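Long-range contacts in monosaccharide ABC transporter substrate-binding protein, CUT2 family (PDB 4RU1), which probably binds sugars or related polyols for import by an ABC transporter, and is seen here holding myo-inositol between its two lobes: residues A[26-31]-A[106-111]; A[230-235]-A[297-302]. All coordinates share one frame; numbering follows the deposited sequence.

Contact 1 of 2, residues A[26-31]-A[106-111]. With INS (1,2,3,4,5,6-hexahydroxy-cyclohexane), chain M.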
loop_
_atom_site.group_PDB
_atom_site.type_symbol
_atom_site.label_atom_id
_atom_site.label_comp_id
_atom_site.label_asym_id
_atom_site.label_seq_id
_atom_site.Cartn_x
_atom_site.Cartn_y
_atom_site.Cartn_z
ATOM N N ILE A 26 8.987 -9.499 4.856
ATOM C CA ILE A 26 9.642 -9.347 3.569
ATOM C C ILE A 26 8.746 -8.548 2.664
ATOM O O ILE A 26 7.576 -8.898 2.422
ATOM C CB ILE A 26 9.884 -10.717 3.002
ATOM C CG1 ILE A 26 10.829 -11.490 3.933
ATOM C CG2 ILE A 26 10.561 -10.605 1.655
ATOM C CD1 ILE A 26 10.916 -12.985 3.616
ATOM N N THR A 27 9.257 -7.419 2.191
ATOM C CA THR A 27 8.456 -6.540 1.381
ATOM C C THR A 27 9.197 -6.101 0.090
ATOM O O THR A 27 10.310 -6.490 -0.227
ATOM C CB THR A 27 8.047 -5.309 2.177
ATOM O OG1 THR A 27 9.122 -4.375 2.077
ATOM C CG2 THR A 27 7.715 -5.622 3.597
ATOM N N HIS A 28 8.455 -5.360 -0.719
ATOM C CA HIS A 28 8.914 -4.772 -1.981
ATOM C C HIS A 28 9.271 -3.298 -1.889
ATOM O O HIS A 28 9.408 -2.675 -2.921
ATOM C CB HIS A 28 7.825 -4.979 -3.021
ATOM C CG HIS A 28 6.514 -4.320 -2.665
ATOM N ND1 HIS A 28 5.547 -4.981 -1.919
ATOM C CD2 HIS A 28 5.998 -3.114 -2.958
ATOM C CE1 HIS A 28 4.504 -4.207 -1.781
ATOM N NE2 HIS A 28 4.754 -3.060 -2.380
ATOM N N GLN A 29 9.404 -2.774 -0.644
ATOM C CA GLN A 29 9.688 -1.375 -0.341
ATOM C C GLN A 29 10.837 -0.870 -1.238
ATOM O O GLN A 29 11.931 -1.494 -1.274
ATOM C CB GLN A 29 10.039 -1.224 1.118
ATOM C CG GLN A 29 10.637 0.114 1.439
ATOM C CD GLN A 29 10.978 0.304 2.861
ATOM O OE1 GLN A 29 11.065 -0.636 3.634
ATOM N NE2 GLN A 29 11.127 1.553 3.251
ATOM N N GLN A 30 10.563 0.202 -1.963
ATOM C CA GLN A 30 11.646 0.973 -2.593
ATOM C C GLN A 30 12.352 1.737 -1.508
ATOM O O GLN A 30 11.710 2.408 -0.680
ATOM C CB GLN A 30 11.060 1.948 -3.578
ATOM C CG GLN A 30 12.048 2.882 -4.226
ATOM C CD GLN A 30 12.839 2.181 -5.325
ATOM O OE1 GLN A 30 12.303 1.394 -6.107
ATOM N NE2 GLN A 30 14.120 2.454 -5.376
ATOM N N PRO A 31 13.682 1.734 -1.483
ATOM C CA PRO A 31 14.330 2.556 -0.432
ATOM C C PRO A 31 13.911 3.993 -0.443
ATOM O O PRO A 31 13.726 4.577 -1.542
ATOM C CB PRO A 31 15.828 2.437 -0.778
ATOM C CG PRO A 31 15.906 1.043 -1.365
ATOM C CD PRO A 31 14.624 0.827 -2.174
ATOM N N ALA A 106 0.298 -13.191 4.166
ATOM C CA ALA A 106 0.533 -12.197 3.101
ATOM C C ALA A 106 -0.113 -10.886 3.496
ATOM O O ALA A 106 -1.046 -10.868 4.309
ATOM C CB ALA A 106 0.111 -12.678 1.747
ATOM N N PHE A 107 0.421 -9.779 3.036
ATOM C CA PHE A 107 -0.149 -8.528 3.400
ATOM C C PHE A 107 0.216 -7.485 2.339
ATOM O O PHE A 107 1.141 -7.679 1.518
ATOM C CB PHE A 107 0.249 -8.074 4.833
ATOM C CG PHE A 107 1.678 -7.625 4.951
ATOM C CD1 PHE A 107 2.722 -8.526 5.000
ATOM C CD2 PHE A 107 1.945 -6.281 5.117
ATOM C CE1 PHE A 107 4.056 -8.100 5.096
ATOM C CE2 PHE A 107 3.267 -5.848 5.182
ATOM C CZ PHE A 107 4.289 -6.746 5.225
ATOM N N ASN A 108 -0.580 -6.416 2.291
ATOM C CA ASN A 108 -0.370 -5.205 1.527
ATOM C C ASN A 108 -0.561 -5.375 -0.014
ATOM O O ASN A 108 -1.294 -4.579 -0.613
ATOM C CB ASN A 108 0.961 -4.573 1.750
ATOM C CG ASN A 108 1.100 -3.292 0.984
ATOM O OD1 ASN A 108 1.740 -3.278 -0.073
ATOM N ND2 ASN A 108 0.508 -2.229 1.442
ATOM N N ALA A 109 0.087 -6.369 -0.624
ATOM C CA ALA A 109 -0.060 -6.631 -2.036
ATOM C C ALA A 109 -0.290 -8.080 -2.272
ATOM O O ALA A 109 0.391 -8.892 -1.691
ATOM C CB ALA A 109 1.139 -6.179 -2.792
ATOM N N GLY A 110 -1.151 -8.391 -3.245
ATOM C CA GLY A 110 -1.455 -9.756 -3.692
ATOM C C GLY A 110 -2.765 -10.332 -3.178
ATOM O O GLY A 110 -2.838 -11.519 -2.968
ATOM N N ILE A 111 -3.784 -9.514 -2.960
ATOM C CA ILE A 111 -5.012 -9.976 -2.346
ATOM C C ILE A 111 -5.680 -11.101 -3.214
ATOM O O ILE A 111 -6.301 -11.969 -2.664
ATOM C CB ILE A 111 -5.998 -8.808 -2.094
ATOM C CG1 ILE A 111 -7.182 -9.284 -1.234
ATOM C CG2 ILE A 111 -6.542 -8.223 -3.436
ATOM C CD1 ILE A 111 -8.055 -8.155 -0.754
HETATM C C1 INS M . 1.014 2.047 -1.038
HETATM C C2 INS M . 2.071 2.923 -1.692
HETATM C C3 INS M . 3.430 2.230 -1.586
HETATM C C4 INS M . 3.412 0.799 -2.078
HETATM C C5 INS M . 2.397 -0.028 -1.356
HETATM C C6 INS M . 1.015 0.565 -1.408
HETATM O O1 INS M . -0.308 2.597 -1.151
HETATM O O2 INS M . 1.730 2.968 -3.088
HETATM O O3 INS M . 4.330 3.012 -2.396
HETATM O O4 INS M . 4.724 0.195 -1.949
HETATM O O5 INS M . 2.281 -1.361 -1.901
HETATM O O6 INS M . 0.080 -0.196 -0.589
#

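Contact 2 of 2, residues A[230-235]-A[297-302]. With INS (1,2,3,4,5,6-hexahydroxy-cyclohexane), chain M.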
loop_
_atom_site.group_PDB
_atom_site.type_symbol
_atom_site.label_atom_id
_atom_site.label_comp_id
_atom_site.label_asym_id
_atom_site.label_seq_id
_atom_site.Cartn_x
_atom_site.Cartn_y
_atom_site.Cartn_z
ATOM N N PHE A 230 -4.155 8.064 -2.477
ATOM C CA PHE A 230 -4.138 6.968 -1.543
ATOM C C PHE A 230 -3.135 7.299 -0.448
ATOM O O PHE A 230 -1.998 7.797 -0.764
ATOM C CB PHE A 230 -3.766 5.669 -2.273
ATOM C CG PHE A 230 -4.821 5.127 -3.156
ATOM C CD1 PHE A 230 -5.164 5.714 -4.365
ATOM C CD2 PHE A 230 -5.486 3.997 -2.789
ATOM C CE1 PHE A 230 -6.155 5.185 -5.132
ATOM C CE2 PHE A 230 -6.496 3.478 -3.534
ATOM C CZ PHE A 230 -6.833 4.030 -4.733
ATOM N N ASP A 231 -3.472 6.983 0.818
ATOM C CA ASP A 231 -2.569 6.988 2.002
ATOM C C ASP A 231 -2.378 8.342 2.628
ATOM O O ASP A 231 -2.578 9.403 2.042
ATOM C CB ASP A 231 -1.152 6.437 1.644
ATOM C CG ASP A 231 -1.165 5.052 1.046
ATOM O OD1 ASP A 231 -2.054 4.230 1.370
ATOM O OD2 ASP A 231 -0.248 4.740 0.251
ATOM N N PHE A 232 -1.863 8.277 3.849
ATOM C CA PHE A 232 -1.444 9.442 4.588
ATOM C C PHE A 232 0.064 9.499 4.689
ATOM O O PHE A 232 0.698 8.468 4.704
ATOM C CB PHE A 232 -2.011 9.372 6.033
ATOM C CG PHE A 232 -3.464 9.712 6.135
ATOM C CD1 PHE A 232 -4.447 8.807 5.812
ATOM C CD2 PHE A 232 -3.833 10.996 6.442
ATOM C CE1 PHE A 232 -5.796 9.154 5.909
ATOM C CE2 PHE A 232 -5.183 11.379 6.491
ATOM C CZ PHE A 232 -6.151 10.448 6.232
ATOM N N ASN A 233 0.606 10.703 4.804
ATOM C CA ASN A 233 1.882 10.948 5.490
ATOM C C ASN A 233 1.675 12.148 6.421
ATOM O O ASN A 233 0.522 12.589 6.610
ATOM C CB ASN A 233 3.021 11.181 4.476
ATOM C CG ASN A 233 2.913 12.498 3.748
ATOM O OD1 ASN A 233 1.984 13.279 3.940
ATOM N ND2 ASN A 233 3.848 12.720 2.845
ATOM N N THR A 234 2.758 12.676 6.963
ATOM C CA THR A 234 2.658 13.667 7.989
ATOM C C THR A 234 2.000 14.936 7.442
ATOM O O THR A 234 1.405 15.720 8.207
ATOM C CB THR A 234 4.031 14.024 8.618
ATOM O OG1 THR A 234 4.955 14.476 7.626
ATOM C CG2 THR A 234 4.633 12.826 9.276
ATOM N N GLN A 235 2.098 15.126 6.102
ATOM C CA GLN A 235 1.611 16.342 5.462
ATOM C C GLN A 235 0.144 16.325 5.004
ATOM O O GLN A 235 -0.465 17.357 4.773
ATOM C CB GLN A 235 2.507 16.659 4.260
ATOM C CG GLN A 235 3.944 16.995 4.655
ATOM C CD GLN A 235 4.863 16.966 3.465
ATOM O OE1 GLN A 235 5.298 17.999 2.964
ATOM N NE2 GLN A 235 5.138 15.778 2.987
ATOM N N LYS A 297 -3.578 14.030 14.169
ATOM C CA LYS A 297 -2.501 13.905 15.142
ATOM C C LYS A 297 -1.742 12.603 14.939
ATOM O O LYS A 297 -0.491 12.600 15.032
ATOM C CB LYS A 297 -3.049 14.022 16.580
ATOM C CG LYS A 297 -2.717 15.333 17.271
ATOM C CD LYS A 297 -2.978 16.550 16.395
ATOM C CE LYS A 297 -1.735 17.426 16.325
ATOM N NZ LYS A 297 -1.942 18.644 15.498
ATOM N N PHE A 298 -2.483 11.527 14.660
ATOM C CA PHE A 298 -1.863 10.216 14.486
ATOM C C PHE A 298 -0.993 10.140 13.205
ATOM O O PHE A 298 0.151 9.632 13.192
ATOM C CB PHE A 298 -2.902 9.076 14.480
ATOM C CG PHE A 298 -3.641 8.871 15.777
ATOM C CD1 PHE A 298 -2.981 8.758 16.978
ATOM C CD2 PHE A 298 -5.008 8.721 15.769
ATOM C CE1 PHE A 298 -3.686 8.535 18.155
ATOM C CE2 PHE A 298 -5.726 8.528 16.920
ATOM C CZ PHE A 298 -5.060 8.406 18.125
ATOM N N ALA A 299 -1.556 10.650 12.114
ATOM C CA ALA A 299 -0.795 10.799 10.845
ATOM C C ALA A 299 0.444 11.680 11.021
ATOM O O ALA A 299 1.548 11.360 10.542
ATOM C CB ALA A 299 -1.716 11.320 9.751
ATOM N N GLU A 300 0.278 12.768 11.763
ATOM C CA GLU A 300 1.379 13.718 11.960
ATOM C C GLU A 300 2.538 13.145 12.824
ATOM O O GLU A 300 3.672 13.572 12.681
ATOM C CB GLU A 300 0.831 15.060 12.461
ATOM C CG GLU A 300 0.205 15.943 11.333
ATOM C CD GLU A 300 -0.819 16.975 11.843
ATOM O OE1 GLU A 300 -0.966 17.112 13.074
ATOM O OE2 GLU A 300 -1.529 17.624 11.025
ATOM N N ARG A 301 2.279 12.098 13.654
ATOM C CA ARG A 301 3.349 11.375 14.346
ATOM C C ARG A 301 3.825 10.140 13.594
ATOM O O ARG A 301 4.582 9.322 14.122
ATOM C CB ARG A 301 2.882 11.005 15.752
ATOM C CG ARG A 301 1.956 9.799 15.824
ATOM C CD ARG A 301 1.188 9.708 17.123
ATOM N NE ARG A 301 0.637 8.362 17.271
ATOM C CZ ARG A 301 -0.052 7.947 18.331
ATOM N NH1 ARG A 301 -0.306 8.801 19.332
ATOM N NH2 ARG A 301 -0.510 6.678 18.371
ATOM N N GLY A 302 3.341 9.938 12.372
ATOM C CA GLY A 302 3.825 8.836 11.536
ATOM C C GLY A 302 3.239 7.484 11.882
ATOM O O GLY A 302 3.802 6.472 11.480
HETATM C C1 INS M . 1.014 2.047 -1.038
HETATM C C2 INS M . 2.071 2.923 -1.692
HETATM C C3 INS M . 3.430 2.230 -1.586
HETATM C C4 INS M . 3.412 0.799 -2.078
HETATM C C5 INS M . 2.397 -0.028 -1.356
HETATM C C6 INS M . 1.015 0.565 -1.408
HETATM O O1 INS M . -0.308 2.597 -1.151
HETATM O O2 INS M . 1.730 2.968 -3.088
HETATM O O3 INS M . 4.330 3.012 -2.396
HETATM O O4 INS M . 4.724 0.195 -1.949
HETATM O O5 INS M . 2.281 -1.361 -1.901
HETATM O O6 INS M . 0.080 -0.196 -0.589
HETATM O O HOH W 1 -0.570 17.689 8.329
#

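Contact 1 of 2, residues A[26-31]-A[106-111]
His28 and Ala109 face each other with CA atoms 9.2 Å apart, just beyond the C-terminal ends of strands 21-27 and 104-107, which run parallel in one sheet with strand 79-82 between them. Further back, Thr27 CG2 and Phe107 CZ bridge that gap with a 4.0 Å apolar touch. Past the strands, the segments meet mainly through His28 and Asn108, whose side chains cross at about a right angle with ring and amide planes 32° apart. The imidazole brings its edge, CE1 lying 3.4 Å from Asn108 OD1. Beside it, NE2 donates to inositol O5 at 3.0 Å and forms a longer bond with O4. A classic gamma turn, closed by Ala109 N on Phe107 O, carries Asn108; its CG stands anti to the backbone N (chi1 -177°), which brings CG out from the turn toward His28 and the ligand. The amide uses both ends on the ligand: OD1 accepts from O5 at 2.7 Å, while ND2 donates to O6 at 2.9 Å. Second-shell partners position both groups, Thr83 OG1 binding His28 ND1 and Glu256 OE1 binding Asn108 ND2, while Trp36 packs edge-to-face with the imidazole. Inositol O5 thus accepts from His28 and donates to Asn108, and the two loops are joined through the ligand, an arrangement that would be expected to orient its O-H toward Asn108 OD1.

Contact 2 of 2, residues A[230-235]-A[297-302]
A single ordered water joins Thr234 to Glu300 by donating to both, at 2.8 Å to Thr234 O and 2.9 Å to Glu300 OE2. Beside this bridge the two residues also touch directly, Glu300 CG lying 3.4 Å from the same Thr234 O. The other carboxylate oxygen of Glu300 turns back to its own helix, where OE1 is met nearly along its C-O axis by Lys297 NZ at 3.0 Å in a salt bridge. Thr234 rests on the last turn of helix 293-300: its CG2, anti to the carbonyl carbon and beside the backbone N, comes 3.6 Å from Ala299 O, with Glu300 O similarly near. That helix ends in a Schellman motif, with Gly302 at positive phi as the C-prime residue, its N bonded to Ala299 O and Thr303 N to Phe298 O. Deeper in, Ala299 CB packs 3.9 Å from Phe232 CD2, and Pro237 of helix 236-241 adjoins both side chains. Asn233 OD1 caps the turn into helix 236-241, receiving Gln235 N at 2.8 Å from well above its carbonyl plane (59° out of it). At the inner end of 230-235, Asp231 OD2 accepts from inositol O1 at 2.6 Å. The loop therefore binds ligand at one end and a helix terminus at the other; in the latter, apolar packing and shared water do the joining, and the Lys297 ammonium would be expected to offset the charge of Glu300, whose other carboxylate oxygen is tied through water to Thr234 O.

The two contacts illustrate how a periplasmic-binding-protein fold closes on its solute from both lobes. Contact 1 belongs to the lobe built on the sheet containing strands 21-27 and 104-107, contact 2 to the lobe containing strand 226-230. Their centres lie 20 Å apart and their nearest atoms about 7 Å, without touching; inositol spans the interval. Contact 1 takes the O4, O5 and O6 part of the ring, contact 2 the hydroxyl O1. Asp33, Gln151, Arg161, Leu206 and Gln251 supply further hydrogen bonds. In contact 1 both segments reach the ligand, whereas in contact 2 the segment 230-235 alone does so, 297-302 packing behind it.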